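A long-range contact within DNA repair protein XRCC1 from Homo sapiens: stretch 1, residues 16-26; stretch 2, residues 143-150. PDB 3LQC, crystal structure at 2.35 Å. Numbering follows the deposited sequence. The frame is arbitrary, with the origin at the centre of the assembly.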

# COMPACT_ATOMS: atom_id res chain seq x y z
N ASP A 16 -19.28 1.66 29.81
CA ASP A 16 -18.05 2.06 29.15
C ASP A 16 -18.13 1.78 27.65
O ASP A 16 -19.02 1.07 27.19
N SER A 17 -17.21 2.37 26.90
CA SER A 17 -17.14 2.21 25.45
C SER A 17 -17.44 0.78 24.98
O SER A 17 -18.25 0.57 24.08
N THR A 18 -16.77 -0.18 25.59
CA THR A 18 -16.97 -1.59 25.25
C THR A 18 -18.42 -2.04 25.40
O THR A 18 -18.96 -2.69 24.51
N HIS A 19 -19.04 -1.70 26.53
CA HIS A 19 -20.43 -2.09 26.78
C HIS A 19 -21.39 -1.33 25.87
O HIS A 19 -22.38 -1.87 25.39
N CYS A 20 -21.07 -0.07 25.65
CA CYS A 20 -21.87 0.79 24.80
C CYS A 20 -21.90 0.24 23.37
O CYS A 20 -22.97 0.14 22.75
N ALA A 21 -20.73 -0.14 22.86
CA ALA A 21 -20.63 -0.74 21.53
C ALA A 21 -21.42 -2.04 21.41
O ALA A 21 -22.24 -2.21 20.50
N GLU A 22 -21.17 -2.97 22.32
CA GLU A 22 -21.82 -4.27 22.27
C GLU A 22 -23.33 -4.09 22.20
O GLU A 22 -24.00 -4.73 21.40
N ASN A 23 -23.84 -3.20 23.04
CA ASN A 23 -25.26 -2.89 23.06
C ASN A 23 -25.72 -2.15 21.81
O ASN A 23 -26.84 -2.33 21.35
N LEU A 24 -24.86 -1.29 21.28
CA LEU A 24 -25.22 -0.55 20.09
C LEU A 24 -25.39 -1.54 18.95
O LEU A 24 -26.40 -1.51 18.26
N LEU A 25 -24.41 -2.41 18.77
CA LEU A 25 -24.35 -3.25 17.59
C LEU A 25 -25.50 -4.25 17.50
O LEU A 25 -25.96 -4.59 16.42
N LYS A 26 -25.98 -4.72 18.65
CA LYS A 26 -27.10 -5.65 18.66
C LYS A 26 -28.42 -4.92 18.89
O LYS A 26 -29.44 -5.54 19.16
N GLY A 143 -20.39 -3.77 8.63
CA GLY A 143 -20.04 -3.02 9.82
C GLY A 143 -19.09 -3.85 10.65
O GLY A 143 -18.13 -4.43 10.12
N LEU A 144 -19.35 -3.92 11.95
CA LEU A 144 -18.53 -4.73 12.85
C LEU A 144 -19.38 -5.75 13.57
O LEU A 144 -20.55 -5.51 13.83
N SER A 145 -18.78 -6.89 13.90
CA SER A 145 -19.42 -7.82 14.81
C SER A 145 -19.20 -7.32 16.22
O SER A 145 -20.09 -7.38 17.06
N PHE A 146 -18.01 -6.80 16.46
CA PHE A 146 -17.70 -6.28 17.77
C PHE A 146 -16.49 -5.36 17.72
O PHE A 146 -15.66 -5.45 16.82
N VAL A 147 -16.42 -4.46 18.68
CA VAL A 147 -15.22 -3.68 18.91
C VAL A 147 -15.07 -3.58 20.42
O VAL A 147 -16.04 -3.30 21.13
N ARG A 148 -13.87 -3.86 20.91
CA ARG A 148 -13.59 -3.79 22.33
C ARG A 148 -12.44 -2.84 22.61
O ARG A 148 -11.44 -2.84 21.89
N PHE A 149 -12.61 -2.04 23.64
CA PHE A 149 -11.58 -1.11 24.06
C PHE A 149 -11.11 -1.51 25.44
O PHE A 149 -11.91 -1.76 26.33
N HIS A 150 -9.80 -1.59 25.60
CA HIS A 150 -9.21 -1.99 26.86
C HIS A 150 -8.57 -0.80 27.54
O HIS A 150 -7.83 -0.03 26.93

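Helix 17-25 of XRCC1 lies nearly antiparallel to the strand through Val147 and Phe149 (172° between their N-to-C directions, 7.1 Å at closest approach), and Leu25, Thr18 and Phe149 account for just over half of the surface buried between the two stretches. Leu25, in the last turn of the helix, points toward the other stretch with chi1 m and chi2 t. Its branched end lies over the corner where the chain turns at Ser145: Leu25 CD1 is 3.7 Å from Ser145 O and 3.8 Å from Phe146 CA, while Leu25 CD2 is 3.9 Å from Leu144 O. Much of this contact is therefore leucine methyl against backbone, although Leu25 CD1 also comes within 4.4 Å of Leu144 CB. One turn back, Ala21 points toward the strand, and its small side chain meets Val147 (chi1 p) with Ala21 CB 3.6 Å from Val147 CG1.

At the start of the helix the contact becomes polar. Thr18 points sideways with chi1 m, which brings its hydroxyl to the strand backbone: Phe149 N donates a hydrogen bond to Thr18 OG1 (3.0 Å, 156°). Phe149 O also lies 2.9 Å from Thr18 OG1. The methyl of Thr18 packs on the aliphatic part of Arg148, Thr18 CG2 to Arg148 CG 4.0 Å. Phe149 points toward the helix with chi1 m and chi2 -82°; Thr18 N lies at its ring edge, and Ser17 OG (chi1 p) approaches obliquely, 3.3 Å from Phe149 CD2. That serine hydroxyl is hydrogen-bonded elsewhere in the structure. Water 1 links the two backbones, its O donating to Thr18 O at 3.0 Å and to Val147 O at 2.5 Å. Just before the helix, Asp16 (chi1 p) caps its first turn, Asp16 OD1 accepting from His19 N at 3.1 Å and from His19 ND1 at 3.0 Å, while the His19 CA-to-CB bond points away from the strand.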

# COMPACT_ATOMS: atom_id res chain seq x y z
CB ASP A 16 -16.82 1.40 29.79
CG ASP A 16 -16.77 -0.11 29.59
OD1 ASP A 16 -17.77 -0.70 29.12
OD2 ASP A 16 -15.73 -0.72 29.92
CB SER A 17 -15.76 2.62 24.96
OG SER A 17 -14.78 1.86 25.64
CB THR A 18 -16.06 -2.49 26.09
OG1 THR A 18 -14.69 -2.16 25.82
CG2 THR A 18 -16.31 -3.95 25.76
CB HIS A 19 -20.79 -1.84 28.25
CG HIS A 19 -20.51 -2.99 29.16
ND1 HIS A 19 -19.24 -3.28 29.62
CD2 HIS A 19 -21.33 -3.91 29.71
CE1 HIS A 19 -19.29 -4.34 30.41
NE2 HIS A 19 -20.55 -4.74 30.48
CB CYS A 20 -21.32 2.20 24.82
SG CYS A 20 -22.39 3.41 24.09
CB ALA A 21 -19.17 -0.96 21.16
CB GLU A 22 -21.44 -5.11 23.48
CG GLU A 22 -22.23 -6.40 23.60
CD GLU A 22 -21.67 -7.30 24.67
OE1 GLU A 22 -22.01 -8.50 24.67
OE2 GLU A 22 -20.87 -6.80 25.50
CB ASN A 23 -25.61 -2.09 24.30
CG ASN A 23 -25.75 -2.96 25.52
OD1 ASN A 23 -26.21 -4.10 25.43
ND2 ASN A 23 -25.36 -2.44 26.68
CB LEU A 24 -24.14 0.48 19.72
CG LEU A 24 -24.33 1.26 18.41
CD1 LEU A 24 -25.73 1.84 18.29
CD2 LEU A 24 -23.31 2.37 18.29
CB LEU A 25 -23.00 -3.96 17.51
CG LEU A 25 -21.83 -3.02 17.18
CD1 LEU A 25 -20.48 -3.70 17.36
CD2 LEU A 25 -21.97 -2.47 15.78
CB LYS A 26 -26.90 -6.75 19.72
CG LYS A 26 -26.99 -6.28 21.17
CD LYS A 26 -26.24 -7.24 22.09
CE LYS A 26 -26.61 -7.03 23.55
NZ LYS A 26 -28.03 -7.37 23.82
CB LEU A 144 -17.85 -3.85 13.89
CG LEU A 144 -16.85 -2.83 13.35
CD1 LEU A 144 -16.04 -2.23 14.48
CD2 LEU A 144 -15.95 -3.52 12.33
CB SER A 145 -18.84 -9.23 14.66
OG SER A 145 -19.32 -9.80 13.46
CB PHE A 146 -17.47 -7.42 18.76
CG PHE A 146 -16.25 -8.25 18.49
CD1 PHE A 146 -14.99 -7.77 18.82
CD2 PHE A 146 -16.35 -9.50 17.91
CE1 PHE A 146 -13.86 -8.52 18.58
CE2 PHE A 146 -15.23 -10.26 17.66
CZ PHE A 146 -13.98 -9.77 18.00
CB VAL A 147 -15.31 -2.28 18.27
CG1 VAL A 147 -16.62 -1.59 18.63
CG2 VAL A 147 -14.11 -1.43 18.68
CB ARG A 148 -13.29 -5.17 22.90
CG ARG A 148 -14.47 -6.09 22.91
CD ARG A 148 -14.05 -7.54 23.00
NE ARG A 148 -15.15 -8.41 22.61
CZ ARG A 148 -14.99 -9.58 22.00
NH1 ARG A 148 -13.77 -10.02 21.70
NH2 ARG A 148 -16.06 -10.30 21.68
CB PHE A 149 -12.12 0.31 24.05
CG PHE A 149 -12.82 0.67 22.77
CD1 PHE A 149 -12.09 1.07 21.67
CD2 PHE A 149 -14.19 0.58 22.67
CE1 PHE A 149 -12.73 1.39 20.48
CE2 PHE A 149 -14.83 0.90 21.49
CZ PHE A 149 -14.10 1.30 20.40
CB HIS A 150 -8.20 -3.12 26.64
CG HIS A 150 -8.79 -4.32 25.96
ND1 HIS A 150 -9.60 -5.22 26.62
CD2 HIS A 150 -8.70 -4.75 24.68
CE1 HIS A 150 -9.98 -6.16 25.78
NE2 HIS A 150 -9.45 -5.90 24.60
O HOH W 1 -17.85 -4.53 22.38